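Local atomic coordinates of multidrug resistance protein (Vibrio cholerae, PDB entry 1YC9), a protein that probably forms the outer-membrane exit duct of a tripartite drug efflux system, and could contribute to resistance against several toxic compounds. Residues Q28-A33 with R421-D426; H37-A42 with T145-A150; K57-F62 with S127-A132. The protein carries 1 engineered substitution. One frame throughout, in Å; residues are numbered along the deposited sequence.

Interaction 1: residues Q28-A33 with R421-D426; sequences QRYQDA and RAFSLD
Tyr30, in the last turn of a short 3-10 segment, stands beside Phe423 of helix 398-433 with their CA atoms 9.2 Å apart, a gap wide enough for the tyrosine ring to reach across and meet the helix. Its CG is anti to the carbonyl carbon (chi1 -52°), and from there the ring extends to Phe423 and Asp426, one turn apart on the same helix. The Phe423 ring presents an edge to the tyrosine in a T-shaped stack: its CE1 sits over the centre of the Tyr30 ring, 3.5 Å above the plane, and the two planes stand at 70°. On the other face of the Tyr30 ring lies the methylene carbon CG of Arg29, so the ring is held between an aromatic edge and an aliphatic chain. The T-shaped pair joins the segment before helix 33-44 to helix 398-433, one of the long helices of an outer membrane factor subunit, and Ile239, Leu427 and Ile430 continue the apolar surroundings of the tyrosine. The ring is packed in apolar groups, while its hydroxyl reaches a polar cluster. Tyr30 OH donates a hydrogen bond of 2.5 Å to Asp426 OD2, met on the anti side of the carboxylate and 22° out of its plane. The same oxygen forms a salt bridge with Arg244, which would be expected to stabilise the negative charge of the aspartate. Arg29 NE lies 4.3 Å from Asp426 OD2, beyond a salt bridge, and a water spans the distance: it accepts from Arg29 NE at 2.9 Å and donates a weak bond to Asp426 OD2. Arginine suits the place because its chain covers the ring while the guanidinium reaches past it, where NH1 is bonded to the carbonyl oxygen of Thr242.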
loop_
_atom_site.group_PDB
_atom_site.type_symbol
_atom_site.label_atom_id
_atom_site.label_comp_id
_atom_site.label_asym_id
_atom_site.label_seq_id
_atom_site.Cartn_x
_atom_site.Cartn_y
_atom_site.Cartn_z
ATOM N N GLN A 28 13.207 -8.940 26.495
ATOM C CA GLN A 28 13.693 -9.721 27.629
ATOM C C GLN A 28 13.069 -9.299 28.942
ATOM O O GLN A 28 13.020 -10.101 29.870
ATOM C CB GLN A 28 15.240 -9.705 27.702
ATOM C CG GLN A 28 15.912 -10.466 26.580
ATOM C CD GLN A 28 17.425 -10.286 26.567
ATOM O OE1 GLN A 28 17.969 -9.436 27.278
ATOM N NE2 GLN A 28 18.082 -11.036 25.745
ATOM N N ARG A 29 12.596 -8.062 29.037
ATOM C CA ARG A 29 12.003 -7.618 30.273
ATOM C C ARG A 29 10.745 -8.387 30.647
ATOM O O ARG A 29 10.371 -8.388 31.811
ATOM C CB ARG A 29 11.849 -6.090 30.316
ATOM C CG ARG A 29 10.503 -5.495 29.989
ATOM C CD ARG A 29 10.463 -3.970 30.249
ATOM N NE ARG A 29 9.645 -3.560 31.402
ATOM C CZ ARG A 29 10.081 -2.870 32.470
ATOM N NH1 ARG A 29 9.226 -2.547 33.437
ATOM N NH2 ARG A 29 11.357 -2.506 32.600
ATOM N N TYR A 30 10.119 -9.106 29.697
ATOM C CA TYR A 30 8.920 -9.887 29.999
ATOM C C TYR A 30 9.194 -11.283 30.581
ATOM O O TYR A 30 8.271 -12.000 30.941
ATOM C CB TYR A 30 7.969 -9.952 28.765
ATOM C CG TYR A 30 7.686 -8.593 28.225
ATOM C CD1 TYR A 30 6.969 -7.673 28.974
ATOM C CD2 TYR A 30 8.197 -8.179 26.993
ATOM C CE1 TYR A 30 6.748 -6.399 28.522
ATOM C CE2 TYR A 30 7.950 -6.863 26.514
ATOM C CZ TYR A 30 7.213 -6.012 27.259
ATOM O OH TYR A 30 6.991 -4.717 26.831
ATOM N N GLN A 31 10.461 -11.696 30.589
ATOM C CA GLN A 31 10.901 -12.854 31.363
ATOM C C GLN A 31 10.293 -14.125 30.807
ATOM O O GLN A 31 9.991 -15.071 31.545
ATOM C CB GLN A 31 10.574 -12.655 32.862
ATOM C CG GLN A 31 11.412 -11.541 33.512
ATOM C CD GLN A 31 11.090 -11.336 35.009
ATOM O OE1 GLN A 31 11.391 -12.192 35.820
ATOM N NE2 GLN A 31 10.482 -10.215 35.352
ATOM N N ASP A 32 10.080 -14.126 29.496
ATOM C CA ASP A 32 9.517 -15.263 28.793
ATOM C C ASP A 32 10.491 -15.785 27.751
ATOM O O ASP A 32 10.668 -15.220 26.652
ATOM C CB ASP A 32 8.171 -14.890 28.180
ATOM C CG ASP A 32 7.502 -16.048 27.537
ATOM O OD1 ASP A 32 6.253 -16.008 27.447
ATOM O OD2 ASP A 32 8.106 -17.061 27.097
ATOM N N ALA A 33 11.177 -16.882 28.079
ATOM C CA ALA A 33 12.205 -17.350 27.179
ATOM C C ALA A 33 11.797 -17.895 25.811
ATOM O O ALA A 33 12.510 -17.716 24.846
ATOM C CB ALA A 33 12.980 -18.522 27.880
ATOM N N ARG A 421 -4.422 -6.086 27.450
ATOM C CA ARG A 421 -4.202 -4.761 26.964
ATOM C C ARG A 421 -3.022 -4.079 27.646
ATOM O O ARG A 421 -2.368 -3.245 27.021
ATOM C CB ARG A 421 -5.466 -3.924 27.082
ATOM C CG ARG A 421 -5.400 -2.538 26.510
ATOM C CD ARG A 421 -6.750 -1.910 26.448
ATOM N NE ARG A 421 -6.738 -0.532 26.003
ATOM C CZ ARG A 421 -6.652 -0.193 24.712
ATOM N NH1 ARG A 421 -6.540 -1.115 23.765
ATOM N NH2 ARG A 421 -6.677 1.077 24.367
ATOM N N ALA A 422 -2.774 -4.410 28.903
ATOM C CA ALA A 422 -1.631 -3.829 29.641
ATOM C C ALA A 422 -0.328 -4.210 28.964
ATOM O O ALA A 422 0.555 -3.374 28.782
ATOM C CB ALA A 422 -1.648 -4.276 31.080
ATOM N N PHE A 423 -0.216 -5.467 28.534
ATOM C CA PHE A 423 0.935 -5.931 27.793
ATOM C C PHE A 423 1.017 -5.224 26.438
ATOM O O PHE A 423 2.068 -4.696 26.095
ATOM C CB PHE A 423 0.884 -7.436 27.651
ATOM C CG PHE A 423 2.070 -8.073 26.936
ATOM C CD1 PHE A 423 3.356 -7.549 26.979
ATOM C CD2 PHE A 423 1.868 -9.230 26.206
ATOM C CE1 PHE A 423 4.418 -8.202 26.360
ATOM C CE2 PHE A 423 2.911 -9.881 25.547
ATOM C CZ PHE A 423 4.202 -9.347 25.600
ATOM N N SER A 424 -0.109 -5.155 25.716
ATOM C CA SER A 424 -0.157 -4.495 24.436
ATOM C C SER A 424 0.264 -3.061 24.496
ATOM O O SER A 424 0.984 -2.601 23.600
ATOM C CB SER A 424 -1.558 -4.624 23.824
ATOM O OG SER A 424 -1.744 -5.999 23.448
ATOM N N LEU A 425 -0.174 -2.362 25.531
ATOM C CA LEU A 425 0.195 -0.956 25.735
ATOM C C LEU A 425 1.662 -0.776 26.061
ATOM O O LEU A 425 2.265 0.256 25.701
ATOM C CB LEU A 425 -0.681 -0.277 26.776
ATOM C CG LEU A 425 -2.080 0.007 26.236
ATOM C CD1 LEU A 425 -2.954 0.526 27.369
ATOM C CD2 LEU A 425 -2.039 0.974 25.012
ATOM N N ASP A 426 2.238 -1.734 26.774
ATOM C CA ASP A 426 3.659 -1.655 27.060
ATOM C C ASP A 426 4.394 -1.787 25.744
ATOM O O ASP A 426 5.362 -1.081 25.474
ATOM C CB ASP A 426 4.100 -2.721 28.071
ATOM C CG ASP A 426 5.418 -2.357 28.733
ATOM O OD1 ASP A 426 5.470 -1.265 29.333
ATOM O OD2 ASP A 426 6.429 -3.070 28.649
HETATM O O HOH W 1 6.776 -3.806 31.387
#

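Interaction 2: residues H37-A42 with T145-A150; sequences HLIEEA and TSIANA
Ile147 is set among Leu38, Ile39 and Ala42 where two helices pack nearly antiparallel, their local axes 9.8 Å apart at closest approach and running at 152° to each other. Here, in the helical part of an outer membrane factor subunit, the short helix 33-44 lies against the long helix 117-183, with no hydrogen bond crossing between the segments. Both branches of the isoleucine are put to use. With chi1 at -65° its CG1 is anti to the carbonyl carbon, which leaves CG2 anti to the backbone N, resting 3.6 Å from Ile39 CG1 and touching Leu38 CB more distantly at 4.1 Å. The other branch carries CD1 to Ala42, where the methyl carbons Ile147 CD1 and Ala42 CB are only 3.4 Å apart, tighter than a usual van der Waals contact. A beta-branched residue fits here because one side chain can fill two neighbouring places at once, and alanine fits opposite because its lone methyl lets the long branch come in so close. Ile39 and Ile147 pass alongside one another in opposite directions, which brings the CG1 methylene of Ile39 against the branch methyl of its partner.

Farther out, Leu38 also packs on Tyr151 and on Arg230, Ile39 on Trp27 and Ser144, and Ala148 on Leu427 of helix 398-433. On the flank of helix 33-44, Glu41 forms a salt bridge with Arg230 and accepts a hydrogen bond from Gln226, tying that helix to the loop following helix 189-223. Glu41 OE2 also accepts from His37 ND1 at 2.4 Å, an unusually short hydrogen bond whose exact length is doubtful.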
loop_
_atom_site.group_PDB
_atom_site.type_symbol
_atom_site.label_atom_id
_atom_site.label_comp_id
_atom_site.label_asym_id
_atom_site.label_seq_id
_atom_site.Cartn_x
_atom_site.Cartn_y
_atom_site.Cartn_z
ATOM N N HIS A 37 13.247 -16.417 22.463
ATOM C CA HIS A 37 13.726 -17.312 21.432
ATOM C C HIS A 37 13.117 -17.012 20.035
ATOM O O HIS A 37 13.828 -17.034 19.017
ATOM C CB HIS A 37 13.444 -18.756 21.793
ATOM C CG HIS A 37 14.438 -19.707 21.210
ATOM N ND1 HIS A 37 14.312 -20.232 19.941
ATOM C CD2 HIS A 37 15.592 -20.220 21.716
ATOM C CE1 HIS A 37 15.342 -21.021 19.683
ATOM N NE2 HIS A 37 16.131 -21.034 20.744
ATOM N N LEU A 38 11.814 -16.736 20.014
ATOM C CA LEU A 38 11.117 -16.355 18.783
ATOM C C LEU A 38 11.735 -15.101 18.175
ATOM O O LEU A 38 12.050 -15.088 16.998
ATOM C CB LEU A 38 9.623 -16.116 19.073
ATOM C CG LEU A 38 8.817 -17.380 19.349
ATOM C CD1 LEU A 38 7.457 -17.060 19.933
ATOM C CD2 LEU A 38 8.679 -18.185 18.089
ATOM N N ILE A 39 11.968 -14.077 18.983
ATOM C CA ILE A 39 12.507 -12.856 18.433
ATOM C C ILE A 39 13.962 -13.100 17.983
ATOM O O ILE A 39 14.372 -12.760 16.857
ATOM C CB ILE A 39 12.330 -11.715 19.407
ATOM C CG1 ILE A 39 10.826 -11.404 19.512
ATOM C CG2 ILE A 39 13.105 -10.511 18.961
ATOM C CD1 ILE A 39 10.473 -10.358 20.525
ATOM N N GLU A 40 14.737 -13.759 18.837
ATOM C CA GLU A 40 16.115 -14.078 18.503
ATOM C C GLU A 40 16.286 -14.857 17.206
ATOM O O GLU A 40 17.131 -14.502 16.400
ATOM C CB GLU A 40 16.767 -14.782 19.676
ATOM C CG GLU A 40 16.955 -13.770 20.799
ATOM C CD GLU A 40 17.097 -14.183 22.220
ATOM O OE1 GLU A 40 17.372 -15.379 22.430
ATOM O OE2 GLU A 40 16.840 -13.367 23.137
ATOM N N GLU A 41 15.439 -15.859 16.985
ATOM C CA GLU A 41 15.394 -16.618 15.733
ATOM C C GLU A 41 15.164 -15.707 14.526
ATOM O O GLU A 41 15.886 -15.811 13.523
ATOM C CB GLU A 41 14.285 -17.682 15.758
ATOM C CG GLU A 41 14.561 -18.904 16.610
ATOM C CD GLU A 41 13.271 -19.712 16.843
ATOM O OE1 GLU A 41 12.635 -20.132 15.867
ATOM O OE2 GLU A 41 12.867 -19.901 17.998
ATOM N N ALA A 42 14.145 -14.858 14.619
ATOM C CA ALA A 42 13.777 -13.944 13.547
ATOM C C ALA A 42 14.902 -12.960 13.242
ATOM O O ALA A 42 15.101 -12.623 12.109
ATOM C CB ALA A 42 12.524 -13.160 13.907
ATOM N N THR A 145 8.654 -6.103 17.208
ATOM C CA THR A 145 7.363 -5.701 17.709
ATOM C C THR A 145 6.247 -6.504 17.022
ATOM O O THR A 145 5.237 -6.755 17.664
ATOM C CB THR A 145 7.070 -4.215 17.601
ATOM O OG1 THR A 145 7.089 -3.782 16.228
ATOM C CG2 THR A 145 8.104 -3.412 18.308
ATOM N N SER A 146 6.411 -6.873 15.746
ATOM C CA SER A 146 5.360 -7.649 15.074
ATOM C C SER A 146 5.214 -9.013 15.753
ATOM O O SER A 146 4.116 -9.423 16.052
ATOM C CB SER A 146 5.610 -7.760 13.569
ATOM O OG SER A 146 6.706 -8.601 13.342
ATOM N N ILE A 147 6.341 -9.642 16.101
ATOM C CA ILE A 147 6.368 -10.855 16.876
ATOM C C ILE A 147 5.797 -10.694 18.283
ATOM O O ILE A 147 4.923 -11.447 18.692
ATOM C CB ILE A 147 7.814 -11.472 16.912
ATOM C CG1 ILE A 147 8.258 -11.911 15.535
ATOM C CG2 ILE A 147 7.858 -12.626 17.903
ATOM C CD1 ILE A 147 9.741 -12.011 15.398
ATOM N N ALA A 148 6.223 -9.669 19.029
ATOM C CA ALA A 148 5.699 -9.437 20.363
ATOM C C ALA A 148 4.193 -9.189 20.376
ATOM O O ALA A 148 3.496 -9.680 21.252
ATOM C CB ALA A 148 6.417 -8.265 21.005
ATOM N N ASN A 149 3.683 -8.409 19.416
ATOM C CA ASN A 149 2.247 -8.147 19.298
ATOM C C ASN A 149 1.441 -9.403 18.941
ATOM O O ASN A 149 0.388 -9.622 19.548
ATOM C CB ASN A 149 1.932 -6.992 18.364
ATOM C CG ASN A 149 2.215 -5.635 19.013
ATOM O OD1 ASN A 149 1.677 -5.300 20.044
ATOM N ND2 ASN A 149 3.075 -4.883 18.400
ATOM N N ALA A 150 2.012 -10.256 18.095
ATOM C CA ALA A 150 1.387 -11.528 17.763
ATOM C C ALA A 150 1.374 -12.443 19.008
ATOM O O ALA A 150 0.375 -13.105 19.292
ATOM C CB ALA A 150 2.037 -12.156 16.572
#

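Interaction 3: residues K57-F62 with S127-A132; sequences KGAQGF and SELAAA
Ala59 and Leu129 mark the closest backbone pairing here, with CA atoms 5.4 Å apart, between helices whose local axes run 9.0 Å from each other and almost exactly antiparallel, at 170°. At the start of the first segment, Lys57 points away from helix 117-183, and its NZ forms a salt bridge with Glu335 of the third subunit. A long charged chain suits this outward side, where it can reach across to the neighbouring copy. Ala59, pointing the other way, meets the partner helix directly: its CB is 3.4 Å from Ala132 CB, a methyl-to-methyl contact closer than usual, and 3.9 Å from Leu129 CD1. With only methyls at Ala59 and Ala132, the two backbones can come close.

Leu129 supplies the knob of the interlock. It also touches Leu56 and Ala63, so with Ala59 and Gln60 it enters a hole made by four residues at the spacing of a coiled coil, a knobs-into-holes fit in keeping with the helical barrel of outer membrane factors. Its CG is anti to the backbone N (chi1 174°), which swings the CD1 methyl to the hole. At Gln60 the aliphatic part does the touching: its CG lies 3.7 Å from Leu129 CD1, while the chain beyond runs on extended and carries the amide away from helix 117-183. Glutamine is apt at such an exposed position, offering methylenes to the contact and an amide to its outer side. On the partner helix, the side chain of Glu128 bends away to form a salt bridge with Arg268 on helix 260-281.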
loop_
_atom_site.group_PDB
_atom_site.type_symbol
_atom_site.label_atom_id
_atom_site.label_comp_id
_atom_site.label_asym_id
_atom_site.label_seq_id
_atom_site.Cartn_x
_atom_site.Cartn_y
_atom_site.Cartn_z
ATOM N N LYS A 57 22.576 -2.778 2.368
ATOM C CA LYS A 57 23.714 -3.000 1.504
ATOM C C LYS A 57 23.527 -2.245 0.188
ATOM O O LYS A 57 24.478 -1.692 -0.353
ATOM C CB LYS A 57 23.967 -4.496 1.288
ATOM C CG LYS A 57 25.148 -4.847 0.411
ATOM C CD LYS A 57 25.318 -6.347 0.256
ATOM C CE LYS A 57 26.435 -6.655 -0.706
ATOM N NZ LYS A 57 26.781 -8.093 -0.786
ATOM N N GLY A 58 22.298 -2.178 -0.288
ATOM C CA GLY A 58 21.976 -1.448 -1.503
ATOM C C GLY A 58 22.356 0.002 -1.388
ATOM O O GLY A 58 22.986 0.577 -2.273
ATOM N N ALA A 59 21.930 0.605 -0.297
ATOM C CA ALA A 59 22.221 2.016 -0.050
ATOM C C ALA A 59 23.744 2.240 0.073
ATOM O O ALA A 59 24.258 3.279 -0.338
ATOM C CB ALA A 59 21.531 2.480 1.211
ATOM N N GLN A 60 24.447 1.263 0.637
ATOM C CA GLN A 60 25.899 1.311 0.721
ATOM C C GLN A 60 26.524 1.330 -0.667
ATOM O O GLN A 60 27.396 2.134 -0.977
ATOM C CB GLN A 60 26.454 0.154 1.578
ATOM C CG GLN A 60 26.097 0.270 3.093
ATOM C CD GLN A 60 26.372 -1.019 3.869
ATOM O OE1 GLN A 60 26.587 -2.040 3.264
ATOM N NE2 GLN A 60 26.335 -0.953 5.203
ATOM N N GLY A 61 26.085 0.409 -1.524
ATOM C CA GLY A 61 26.512 0.420 -2.911
ATOM C C GLY A 61 26.176 1.678 -3.652
ATOM O O GLY A 61 26.987 2.140 -4.457
ATOM N N PHE A 62 25.024 2.259 -3.395
ATOM C CA PHE A 62 24.634 3.481 -4.076
ATOM C C PHE A 62 25.578 4.610 -3.626
ATOM O O PHE A 62 26.045 5.381 -4.449
ATOM C CB PHE A 62 23.210 3.864 -3.823
ATOM C CG PHE A 62 22.831 5.204 -4.495
ATOM C CD1 PHE A 62 22.618 5.279 -5.879
ATOM C CD2 PHE A 62 22.772 6.360 -3.757
ATOM C CE1 PHE A 62 22.290 6.505 -6.503
ATOM C CE2 PHE A 62 22.468 7.625 -4.362
ATOM C CZ PHE A 62 22.227 7.683 -5.732
ATOM N N SER A 127 23.719 11.055 2.898
ATOM C CA SER A 127 22.550 11.345 3.686
ATOM C C SER A 127 21.522 10.266 3.460
ATOM O O SER A 127 20.857 9.859 4.404
ATOM C CB SER A 127 21.988 12.734 3.342
ATOM O OG SER A 127 22.928 13.711 3.668
ATOM N N GLU A 128 21.385 9.791 2.224
ATOM C CA GLU A 128 20.515 8.658 1.945
ATOM C C GLU A 128 20.984 7.413 2.631
ATOM O O GLU A 128 20.200 6.607 3.131
ATOM C CB GLU A 128 20.381 8.361 0.436
ATOM C CG GLU A 128 19.583 9.476 -0.239
ATOM C CD GLU A 128 18.074 9.467 0.051
ATOM O OE1 GLU A 128 17.561 8.533 0.777
ATOM O OE2 GLU A 128 17.398 10.429 -0.468
ATOM N N LEU A 129 22.284 7.258 2.680
ATOM C CA LEU A 129 22.803 6.090 3.399
ATOM C C LEU A 129 22.478 6.191 4.890
ATOM O O LEU A 129 22.114 5.217 5.529
ATOM C CB LEU A 129 24.300 5.951 3.155
ATOM C CG LEU A 129 24.998 4.847 3.964
ATOM C CD1 LEU A 129 24.352 3.501 3.678
ATOM C CD2 LEU A 129 26.488 4.811 3.646
ATOM N N ALA A 130 22.640 7.363 5.467
ATOM C CA ALA A 130 22.289 7.540 6.876
ATOM C C ALA A 130 20.821 7.270 7.120
ATOM O O ALA A 130 20.431 6.702 8.143
ATOM C CB ALA A 130 22.685 8.962 7.409
ATOM N N ALA A 131 19.984 7.650 6.163
ATOM C CA ALA A 131 18.581 7.335 6.264
ATOM C C ALA A 131 18.364 5.825 6.166
ATOM O O ALA A 131 17.551 5.268 6.931
ATOM C CB ALA A 131 17.773 8.090 5.206
ATOM N N ALA A 132 19.094 5.181 5.262
ATOM C CA ALA A 132 19.022 3.722 5.135
ATOM C C ALA A 132 19.480 2.969 6.401
ATOM O O ALA A 132 18.924 1.907 6.793
ATOM C CB ALA A 132 19.763 3.271 3.956
#

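From the N terminus, the first residues to engage are 28-33, whose partner 421-426 lies near the C terminus, so interaction 1 closes a loop holding most of the chain. Interaction 2 closes a smaller loop within it, from helix 33-44 to helix 117-183, and interaction 3 a smaller one still, from helix 47-67 to an earlier part of that same long helix, enclosing strands 73-84 and 98-111. The three loops are concentric and none cross. Interactions 1 and 2 adjoin, their centres 12 Å apart, and tie the N-terminal lead-in and first helix to two long helices; interaction 3, centred 26 Å from interaction 2, joins helices flanking the first strand pair.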